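Local coordinates for protein threonine--tRNA ligase catalytic subunit (Aeropyrum pernix, PDB 3A32) that probably attaches threonine to tRNA(Thr) in two steps through Thr-AMP, as a zinc-binding class II synthetase subunit that lacks an editing domain, at residues Lys7-Leu16 with Ile391-Val399; Ala337-Thr348 with Phe372-Lys381. All coordinates share one frame; numbering follows the deposited sequence.

In the fold
Near the start of the modelled chain, helix 9-15 lies in the catalytic region, far along the sequence from its partner. Contact 1 brings this helix against residues 391-399, which carry the end of helix 384-393 in the anticodon-binding domain. It closes a loop of 374 residues and ties the N-terminal helix to the C-terminal part of the enzyme. Contact 2 is nested inside that loop. It pairs strands 341-347 and 373-380, which helix 353-369 connects, a beta-alpha-beta unit. Helix 384-393 follows strand 373-380 directly. The two contacts also touch, with centres about 16 Å apart: the backbone at Ala398 and Val399 lies beside Ile339 and Ala342.

Contact 1 of 2, residues Lys7-Leu16 with Ile391-Val399; sequences KTHIDYAYEL and IESTAKPAV. With SO4 (sulfate ion), chain B.
Sulfate atom O4 is gripped by two ammonium groups, one from each segment. Lys7 NZ donates to it at 2.6 Å and Lys396 NZ at 2.8 Å. The two segments are the capped N-terminal helix 9-15 and the turn that follows helix 384-393 of the anticodon-binding domain. Thr8 and Asp11 form a capping box at the start of helix 9-15. Tyr12 OH adds a longer bond to sulfate O2, which lies at the edge of the Tyr12 ring. The sulfate probably comes from the crystallisation liquor. No direct hydrogen bond joins the segments; the sulfate and the waters bridge them.

Lys7 NZ also forms a salt bridge with Glu15 OE1 at 2.7 Å, on the lone pair that faces the other carboxylate oxygen. Lys7 is thus held by both Glu15 and the sulfate. Lys396 runs extended to CE and turns at its last torsion (chi4 70°), which sets NZ beside Glu392 O at 3.0 Å. A water accepts from Lys396 NZ at 2.6 Å and lies within bonding distance of Glu15 OE1 and Thr394 O. A methionine in place of Lys396 would probably leave the sulfate and this water each without one donor, and the carbonyl of Glu392 without its side-chain partner.

Nearby, Glu392 makes salt bridges to Arg331 and Arg425. His9 bonds to Glu326 of helix 317-327, and Tyr14 O accepts from Lys125 of the second subunit. Beside the polar cluster, Leu16 lays CD2 against the turn, 4.0 Å from Lys396 CB and 3.2 Å from Ala395 O.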
loop_
_atom_site.group_PDB
_atom_site.type_symbol
_atom_site.label_atom_id
_atom_site.label_comp_id
_atom_site.label_asym_id
_atom_site.label_seq_id
_atom_site.Cartn_x
_atom_site.Cartn_y
_atom_site.Cartn_z
ATOM N N LYS A 7 -17.522 -24.902 8.432
ATOM C CA LYS A 7 -16.988 -23.656 7.703
ATOM C C LYS A 7 -15.673 -23.171 8.296
ATOM O O LYS A 7 -15.598 -22.802 9.473
ATOM C CB LYS A 7 -17.962 -22.478 7.655
ATOM C CG LYS A 7 -18.853 -22.408 6.392
ATOM C CD LYS A 7 -19.495 -21.012 6.174
ATOM C CE LYS A 7 -20.841 -21.136 5.447
ATOM N NZ LYS A 7 -21.378 -19.848 4.932
ATOM N N THR A 8 -14.637 -23.217 7.474
ATOM C CA THR A 8 -13.331 -22.651 7.813
ATOM C C THR A 8 -13.147 -21.282 7.122
ATOM O O THR A 8 -13.984 -20.880 6.301
ATOM C CB THR A 8 -12.220 -23.639 7.411
ATOM O OG1 THR A 8 -12.181 -23.726 5.994
ATOM C CG2 THR A 8 -12.528 -25.067 8.009
ATOM N N HIS A 9 -12.078 -20.552 7.494
ATOM C CA HIS A 9 -11.669 -19.341 6.811
ATOM C C HIS A 9 -11.508 -19.559 5.290
ATOM O O HIS A 9 -11.669 -18.642 4.522
ATOM C CB HIS A 9 -10.359 -18.813 7.421
ATOM C CG HIS A 9 -9.129 -19.626 7.085
ATOM N ND1 HIS A 9 -8.764 -20.768 7.769
ATOM C CD2 HIS A 9 -8.176 -19.444 6.143
ATOM C CE1 HIS A 9 -7.637 -21.249 7.270
ATOM N NE2 HIS A 9 -7.259 -20.462 6.281
ATOM N N ILE A 10 -11.207 -20.759 4.847
ATOM C CA ILE A 10 -11.138 -21.046 3.374
ATOM C C ILE A 10 -12.508 -20.843 2.721
ATOM O O ILE A 10 -12.592 -20.379 1.577
ATOM C CB ILE A 10 -10.585 -22.510 3.086
ATOM C CG1 ILE A 10 -9.081 -22.591 3.354
ATOM C CG2 ILE A 10 -10.806 -22.961 1.633
ATOM C CD1 ILE A 10 -8.597 -24.054 3.745
ATOM N N ASP A 11 -13.559 -21.204 3.452
ATOM C CA ASP A 11 -14.954 -21.026 3.042
ATOM C C ASP A 11 -15.395 -19.559 3.122
ATOM O O ASP A 11 -15.949 -19.018 2.174
ATOM C CB ASP A 11 -15.868 -21.873 3.960
ATOM C CG ASP A 11 -15.617 -23.375 3.798
ATOM O OD1 ASP A 11 -15.553 -23.827 2.636
ATOM O OD2 ASP A 11 -15.488 -24.084 4.804
ATOM N N TYR A 12 -15.179 -18.938 4.274
ATOM C CA TYR A 12 -15.446 -17.507 4.429
ATOM C C TYR A 12 -14.665 -16.655 3.442
ATOM O O TYR A 12 -15.261 -15.785 2.812
ATOM C CB TYR A 12 -15.118 -17.055 5.856
ATOM C CG TYR A 12 -16.029 -17.647 6.887
ATOM C CD1 TYR A 12 -17.414 -17.396 6.858
ATOM C CD2 TYR A 12 -15.534 -18.494 7.852
ATOM C CE1 TYR A 12 -18.248 -17.928 7.791
ATOM C CE2 TYR A 12 -16.386 -19.083 8.802
ATOM C CZ TYR A 12 -17.728 -18.767 8.765
ATOM O OH TYR A 12 -18.544 -19.290 9.712
ATOM N N ALA A 13 -13.353 -16.908 3.291
ATOM C CA ALA A 13 -12.555 -16.071 2.394
ATOM C C ALA A 13 -13.117 -16.126 0.961
ATOM O O ALA A 13 -13.062 -15.144 0.249
ATOM C CB ALA A 13 -11.051 -16.470 2.421
ATOM N N TYR A 14 -13.596 -17.295 0.543
ATOM C CA TYR A 14 -14.132 -17.535 -0.800
ATOM C C TYR A 14 -15.512 -16.877 -0.926
ATOM O O TYR A 14 -15.793 -16.171 -1.922
ATOM C CB TYR A 14 -14.210 -19.058 -1.064
ATOM C CG TYR A 14 -15.142 -19.461 -2.196
ATOM C CD1 TYR A 14 -14.755 -19.335 -3.520
ATOM C CD2 TYR A 14 -16.431 -19.932 -1.928
ATOM C CE1 TYR A 14 -15.614 -19.674 -4.574
ATOM C CE2 TYR A 14 -17.335 -20.268 -2.975
ATOM C CZ TYR A 14 -16.895 -20.144 -4.306
ATOM O OH TYR A 14 -17.744 -20.482 -5.355
ATOM N N GLU A 15 -16.375 -17.103 0.086
ATOM C CA GLU A 15 -17.732 -16.534 0.081
ATOM C C GLU A 15 -17.752 -14.999 0.128
ATOM O O GLU A 15 -18.588 -14.358 -0.523
ATOM C CB GLU A 15 -18.567 -17.126 1.211
ATOM C CG GLU A 15 -18.767 -18.682 1.162
ATOM C CD GLU A 15 -19.454 -19.238 2.437
ATOM O OE1 GLU A 15 -19.547 -18.528 3.496
ATOM O OE2 GLU A 15 -19.939 -20.390 2.371
ATOM N N LEU A 16 -16.823 -14.405 0.881
ATOM C CA LEU A 16 -16.703 -12.952 0.951
ATOM C C LEU A 16 -15.929 -12.406 -0.250
ATOM O O LEU A 16 -15.731 -11.165 -0.363
ATOM C CB LEU A 16 -15.937 -12.550 2.215
ATOM C CG LEU A 16 -16.637 -12.851 3.544
ATOM C CD1 LEU A 16 -15.658 -12.782 4.684
ATOM C CD2 LEU A 16 -17.841 -11.882 3.724
ATOM N N ILE A 391 -27.696 -13.513 1.394
ATOM C CA ILE A 391 -26.820 -12.399 1.691
ATOM C C ILE A 391 -26.067 -12.671 3.021
ATOM O O ILE A 391 -24.859 -12.526 3.085
ATOM C CB ILE A 391 -27.631 -11.076 1.687
ATOM C CG1 ILE A 391 -27.972 -10.659 0.263
ATOM C CG2 ILE A 391 -26.900 -9.967 2.420
ATOM C CD1 ILE A 391 -29.129 -9.679 0.166
ATOM N N GLU A 392 -26.787 -13.080 4.073
ATOM C CA GLU A 392 -26.147 -13.376 5.363
ATOM C C GLU A 392 -25.216 -14.578 5.364
ATOM O O GLU A 392 -24.254 -14.643 6.170
ATOM C CB GLU A 392 -27.199 -13.579 6.446
ATOM C CG GLU A 392 -28.072 -12.372 6.653
ATOM C CD GLU A 392 -27.286 -11.119 7.159
ATOM O OE1 GLU A 392 -26.048 -11.054 7.134
ATOM O OE2 GLU A 392 -27.943 -10.172 7.592
ATOM N N SER A 393 -25.485 -15.557 4.507
ATOM C CA SER A 393 -24.708 -16.777 4.617
ATOM C C SER A 393 -23.458 -16.706 3.729
ATOM O O SER A 393 -22.567 -17.535 3.831
ATOM C CB SER A 393 -25.600 -18.011 4.371
ATOM O OG SER A 393 -25.970 -18.026 3.034
ATOM N N THR A 394 -23.376 -15.653 2.921
ATOM C CA THR A 394 -22.383 -15.502 1.860
ATOM C C THR A 394 -21.620 -14.181 1.934
ATOM O O THR A 394 -20.474 -14.182 2.348
ATOM C CB THR A 394 -23.042 -15.719 0.491
ATOM O OG1 THR A 394 -23.283 -17.137 0.368
ATOM C CG2 THR A 394 -22.126 -15.329 -0.634
ATOM N N ALA A 395 -22.275 -13.077 1.601
ATOM C CA ALA A 395 -21.643 -11.787 1.462
ATOM C C ALA A 395 -21.433 -11.028 2.788
ATOM O O ALA A 395 -20.462 -10.240 2.899
ATOM C CB ALA A 395 -22.422 -10.945 0.507
ATOM N N LYS A 396 -22.325 -11.266 3.774
ATOM C CA LYS A 396 -22.199 -10.683 5.117
ATOM C C LYS A 396 -21.829 -9.189 5.095
ATOM O O LYS A 396 -20.751 -8.807 5.620
ATOM C CB LYS A 396 -21.189 -11.466 5.954
ATOM C CG LYS A 396 -21.639 -12.862 6.311
ATOM C CD LYS A 396 -20.561 -13.681 6.986
ATOM C CE LYS A 396 -21.165 -14.992 7.454
ATOM N NZ LYS A 396 -21.520 -15.924 6.340
ATOM N N PRO A 397 -22.699 -8.336 4.468
ATOM C CA PRO A 397 -22.370 -6.914 4.335
ATOM C C PRO A 397 -22.271 -6.301 5.711
ATOM O O PRO A 397 -22.959 -6.750 6.614
ATOM C CB PRO A 397 -23.583 -6.340 3.575
ATOM C CG PRO A 397 -24.187 -7.548 2.854
ATOM C CD PRO A 397 -24.027 -8.636 3.899
ATOM N N ALA A 398 -21.421 -5.304 5.902
ATOM C CA ALA A 398 -21.323 -4.650 7.215
ATOM C C ALA A 398 -22.682 -4.064 7.640
ATOM O O ALA A 398 -23.118 -4.275 8.761
ATOM C CB ALA A 398 -20.200 -3.553 7.227
ATOM N N VAL A 399 -23.369 -3.366 6.736
ATOM C CA VAL A 399 -24.655 -2.709 7.053
ATOM C C VAL A 399 -25.663 -3.076 5.968
ATOM O O VAL A 399 -25.326 -2.933 4.811
ATOM C CB VAL A 399 -24.478 -1.146 7.136
ATOM C CG1 VAL A 399 -25.806 -0.426 7.493
ATOM C CG2 VAL A 399 -23.370 -0.727 8.197
HETATM S S SO4 B . -22.759 -18.728 8.344
HETATM O O1 SO4 B . -23.856 -17.756 8.506
HETATM O O2 SO4 B . -21.662 -18.748 9.315
HETATM O O3 SO4 B . -23.445 -19.992 8.512
HETATM O O4 SO4 B . -22.187 -18.542 7.011
HETATM O O HOH W 1 -19.711 -15.933 4.431
HETATM O O HOH W 2 -18.420 -9.829 0.360
#

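Contact 2 of 2, residues Ala337-Thr348 with Phe372-Lys381; sequences APIQFAVIAVKT and FRVAVKGSSK
Arg373 reaches across to the residues that lead into strand 341-347. Its CB lies 3.3 Å from Pro338 O, and CG and CD follow past the same oxygen. The chain then bends at chi3, which brings the guanidinium edge onto the backbone of Ala337. NE donates to Ala337 O and, weakly, to Pro338 O. CZ sits 3.8 Å from Gln340 CD, and the Gln340 amide stacks on the guanidinium with the planes 10° apart. At the tip, Arg373 NH2 donates to Ala337 O at 2.8 Å. NE and NH2 therefore hold one oxygen side-on. NH2 also bonds to Thr335 O, and NH1 to Ile463 O. These bonds keep the buried guanidinium from turning.

Gln340 locks the same corner. Its OE1 takes Arg373 N at 2.9 Å, in the carbonyl plane and on a lone pair. Arg373 O in return accepts from both Gln340 N and Phe341 N.

From there the strands run parallel, at 29° between their directions. The bonds cross back and forth from Phe341 to Lys381; one is Val343 N to Ala375 O at 2.8 Å. Phe341 and Phe372 make a T-shaped pair with planes at 78°. Phe341 CE2 points at the centre of the Phe372 ring, 3.8 Å above its plane. On the other face of the sheet from Phe341, Ala375 CB meets Ile339 CG2 at 3.8 Å.

This is the core of a beta-alpha-beta unit in the anticodon-binding domain. Helix 353-369 packs on Phe341, Val374 and Val376, and helix 435-457 on both rings. Strand 399-403 flanks 341-347 in the sheet, while strand 465-466 flanks 373-380.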
loop_
_atom_site.group_PDB
_atom_site.type_symbol
_atom_site.label_atom_id
_atom_site.label_comp_id
_atom_site.label_asym_id
_atom_site.label_seq_id
_atom_site.Cartn_x
_atom_site.Cartn_y
_atom_site.Cartn_z
ATOM N N ALA A 337 -14.728 -4.503 5.604
ATOM C CA ALA A 337 -15.758 -5.367 5.059
ATOM C C ALA A 337 -15.726 -5.218 3.533
ATOM O O ALA A 337 -15.804 -4.093 3.002
ATOM C CB ALA A 337 -17.146 -4.955 5.625
ATOM N N PRO A 338 -15.660 -6.349 2.798
ATOM C CA PRO A 338 -15.762 -6.249 1.331
ATOM C C PRO A 338 -16.981 -5.395 0.903
ATOM O O PRO A 338 -16.824 -4.438 0.123
ATOM C CB PRO A 338 -15.886 -7.716 0.896
ATOM C CG PRO A 338 -15.123 -8.484 1.977
ATOM C CD PRO A 338 -15.522 -7.749 3.258
ATOM N N ILE A 339 -18.183 -5.712 1.412
ATOM C CA ILE A 339 -19.374 -4.880 1.162
ATOM C C ILE A 339 -19.703 -4.098 2.434
ATOM O O ILE A 339 -20.022 -4.695 3.477
ATOM C CB ILE A 339 -20.605 -5.738 0.692
ATOM C CG1 ILE A 339 -20.260 -6.510 -0.595
ATOM C CG2 ILE A 339 -21.860 -4.843 0.511
ATOM C CD1 ILE A 339 -21.350 -7.554 -1.067
ATOM N N GLN A 340 -19.621 -2.766 2.361
ATOM C CA GLN A 340 -19.910 -1.926 3.508
ATOM C C GLN A 340 -21.398 -1.642 3.717
ATOM O O GLN A 340 -21.901 -1.744 4.841
ATOM C CB GLN A 340 -19.095 -0.631 3.402
ATOM C CG GLN A 340 -17.573 -0.924 3.622
ATOM C CD GLN A 340 -16.730 0.284 3.553
ATOM O OE1 GLN A 340 -16.694 0.973 2.534
ATOM N NE2 GLN A 340 -15.996 0.553 4.631
ATOM N N PHE A 341 -22.105 -1.282 2.647
ATOM C CA PHE A 341 -23.559 -1.056 2.704
ATOM C C PHE A 341 -24.165 -1.958 1.681
ATOM O O PHE A 341 -23.808 -1.842 0.503
ATOM C CB PHE A 341 -23.935 0.395 2.338
ATOM C CG PHE A 341 -23.629 1.388 3.421
ATOM C CD1 PHE A 341 -24.513 1.559 4.496
ATOM C CD2 PHE A 341 -22.437 2.114 3.401
ATOM C CE1 PHE A 341 -24.222 2.463 5.521
ATOM C CE2 PHE A 341 -22.129 3.023 4.424
ATOM C CZ PHE A 341 -23.031 3.229 5.474
ATOM N N ALA A 342 -25.085 -2.845 2.097
ATOM C CA ALA A 342 -25.917 -3.537 1.113
ATOM C C ALA A 342 -27.259 -2.791 1.091
ATOM O O ALA A 342 -27.881 -2.612 2.157
ATOM C CB ALA A 342 -26.114 -5.000 1.463
ATOM N N VAL A 343 -27.665 -2.327 -0.081
ATOM C CA VAL A 343 -28.901 -1.571 -0.263
ATOM C C VAL A 343 -29.896 -2.501 -0.958
ATOM O O VAL A 343 -29.670 -2.927 -2.104
ATOM C CB VAL A 343 -28.671 -0.266 -1.113
ATOM C CG1 VAL A 343 -29.970 0.484 -1.335
ATOM C CG2 VAL A 343 -27.611 0.698 -0.441
ATOM N N ILE A 344 -30.959 -2.853 -0.240
ATOM C CA ILE A 344 -31.901 -3.915 -0.624
ATOM C C ILE A 344 -33.289 -3.318 -0.922
ATOM O O ILE A 344 -33.968 -2.808 -0.027
ATOM C CB ILE A 344 -31.959 -5.032 0.452
ATOM C CG1 ILE A 344 -30.556 -5.629 0.647
ATOM C CG2 ILE A 344 -32.899 -6.184 0.008
ATOM C CD1 ILE A 344 -30.211 -6.033 2.019
ATOM N N ALA A 345 -33.674 -3.367 -2.198
ATOM C CA ALA A 345 -34.889 -2.727 -2.657
ATOM C C ALA A 345 -36.009 -3.777 -2.563
ATOM O O ALA A 345 -35.988 -4.766 -3.290
ATOM C CB ALA A 345 -34.704 -2.225 -4.109
ATOM N N VAL A 346 -36.968 -3.598 -1.652
ATOM C CA VAL A 346 -38.010 -4.629 -1.502
ATOM C C VAL A 346 -39.231 -4.278 -2.377
ATOM O O VAL A 346 -40.132 -3.525 -1.967
ATOM C CB VAL A 346 -38.395 -4.841 -0.071
ATOM C CG1 VAL A 346 -39.299 -6.091 0.048
ATOM C CG2 VAL A 346 -37.110 -4.925 0.857
ATOM N N LYS A 347 -39.220 -4.779 -3.604
ATOM C CA LYS A 347 -40.249 -4.400 -4.579
ATOM C C LYS A 347 -41.579 -5.094 -4.282
ATOM O O LYS A 347 -41.613 -6.161 -3.660
ATOM C CB LYS A 347 -39.770 -4.660 -6.001
ATOM C CG LYS A 347 -39.096 -3.437 -6.574
ATOM C CD LYS A 347 -37.942 -3.782 -7.482
ATOM C CE LYS A 347 -37.043 -2.522 -7.710
ATOM N NZ LYS A 347 -37.234 -1.794 -9.045
ATOM N N THR A 348 -42.663 -4.456 -4.714
ATOM C CA THR A 348 -44.018 -4.853 -4.341
ATOM C C THR A 348 -44.834 -5.299 -5.550
ATOM O O THR A 348 -45.791 -6.039 -5.397
ATOM C CB THR A 348 -44.783 -3.697 -3.592
ATOM O OG1 THR A 348 -44.971 -2.578 -4.462
ATOM C CG2 THR A 348 -43.996 -3.229 -2.367
ATOM N N PHE A 372 -17.631 4.726 -0.278
ATOM C CA PHE A 372 -18.006 3.478 0.392
ATOM C C PHE A 372 -18.084 2.322 -0.569
ATOM O O PHE A 372 -18.250 2.524 -1.806
ATOM C CB PHE A 372 -19.365 3.607 1.104
ATOM C CG PHE A 372 -19.354 4.572 2.270
ATOM C CD1 PHE A 372 -18.590 4.288 3.412
ATOM C CD2 PHE A 372 -20.125 5.725 2.239
ATOM C CE1 PHE A 372 -18.582 5.138 4.507
ATOM C CE2 PHE A 372 -20.122 6.608 3.325
ATOM C CZ PHE A 372 -19.317 6.307 4.453
ATOM N N ARG A 373 -18.019 1.107 -0.014
ATOM C CA ARG A 373 -18.241 -0.117 -0.819
ATOM C C ARG A 373 -19.719 -0.565 -0.719
ATOM O O ARG A 373 -20.208 -0.922 0.374
ATOM C CB ARG A 373 -17.249 -1.208 -0.433
ATOM C CG ARG A 373 -15.766 -0.863 -0.871
ATOM C CD ARG A 373 -14.775 -1.950 -0.562
ATOM N NE ARG A 373 -14.681 -2.270 0.855
ATOM C CZ ARG A 373 -13.927 -1.612 1.743
ATOM N NH1 ARG A 373 -13.178 -0.580 1.345
ATOM N NH2 ARG A 373 -13.894 -2.003 3.024
ATOM N N VAL A 374 -20.405 -0.546 -1.869
ATOM C CA VAL A 374 -21.864 -0.644 -1.939
ATOM C C VAL A 374 -22.280 -1.844 -2.845
ATOM O O VAL A 374 -21.652 -2.102 -3.888
ATOM C CB VAL A 374 -22.516 0.715 -2.440
ATOM C CG1 VAL A 374 -24.084 0.679 -2.346
ATOM C CG2 VAL A 374 -21.999 1.893 -1.625
ATOM N N ALA A 375 -23.295 -2.596 -2.419
ATOM C CA ALA A 375 -23.944 -3.567 -3.285
ATOM C C ALA A 375 -25.467 -3.344 -3.220
ATOM O O ALA A 375 -26.035 -3.259 -2.125
ATOM C CB ALA A 375 -23.570 -4.985 -2.853
ATOM N N VAL A 376 -26.118 -3.198 -4.378
ATOM C CA VAL A 376 -27.587 -3.077 -4.444
ATOM C C VAL A 376 -28.141 -4.437 -4.774
ATOM O O VAL A 376 -27.595 -5.127 -5.630
ATOM C CB VAL A 376 -28.027 -2.122 -5.534
ATOM C CG1 VAL A 376 -29.588 -2.098 -5.644
ATOM C CG2 VAL A 376 -27.515 -0.753 -5.244
ATOM N N LYS A 377 -29.187 -4.836 -4.059
ATOM C CA LYS A 377 -29.891 -6.077 -4.360
ATOM C C LYS A 377 -31.377 -5.743 -4.675
ATOM O O LYS A 377 -32.026 -5.067 -3.915
ATOM C CB LYS A 377 -29.763 -7.054 -3.177
ATOM C CG LYS A 377 -30.523 -8.399 -3.290
ATOM C CD LYS A 377 -30.116 -9.226 -4.545
ATOM C CE LYS A 377 -31.034 -10.432 -4.659
ATOM N NZ LYS A 377 -30.542 -11.445 -5.653
ATOM N N GLY A 378 -31.864 -6.170 -5.828
ATOM C CA GLY A 378 -33.278 -6.082 -6.186
ATOM C C GLY A 378 -34.013 -7.252 -5.563
ATOM O O GLY A 378 -33.737 -8.400 -5.867
ATOM N N SER A 379 -34.934 -6.985 -4.655
ATOM C CA SER A 379 -35.627 -8.086 -3.962
ATOM C C SER A 379 -37.129 -7.855 -4.086
ATOM O O SER A 379 -37.554 -7.060 -4.920
ATOM C CB SER A 379 -35.183 -8.159 -2.497
ATOM O OG SER A 379 -35.628 -9.376 -1.889
ATOM N N SER A 380 -37.928 -8.509 -3.255
ATOM C CA SER A 380 -39.378 -8.455 -3.357
ATOM C C SER A 380 -39.943 -8.846 -2.007
ATOM O O SER A 380 -39.197 -9.381 -1.177
ATOM C CB SER A 380 -39.886 -9.366 -4.515
ATOM O OG SER A 380 -39.906 -10.733 -4.138
ATOM N N LYS A 381 -41.228 -8.541 -1.755
ATOM C CA LYS A 381 -41.892 -8.919 -0.507
ATOM C C LYS A 381 -41.839 -10.434 -0.271
ATOM O O LYS A 381 -41.526 -10.897 0.820
ATOM C CB LYS A 381 -43.365 -8.492 -0.501
ATOM C CG LYS A 381 -43.646 -6.984 -0.514
ATOM C CD LYS A 381 -45.134 -6.666 -0.179
ATOM C CE LYS A 381 -45.321 -6.401 1.334
ATOM N NZ LYS A 381 -46.774 -6.179 1.730
#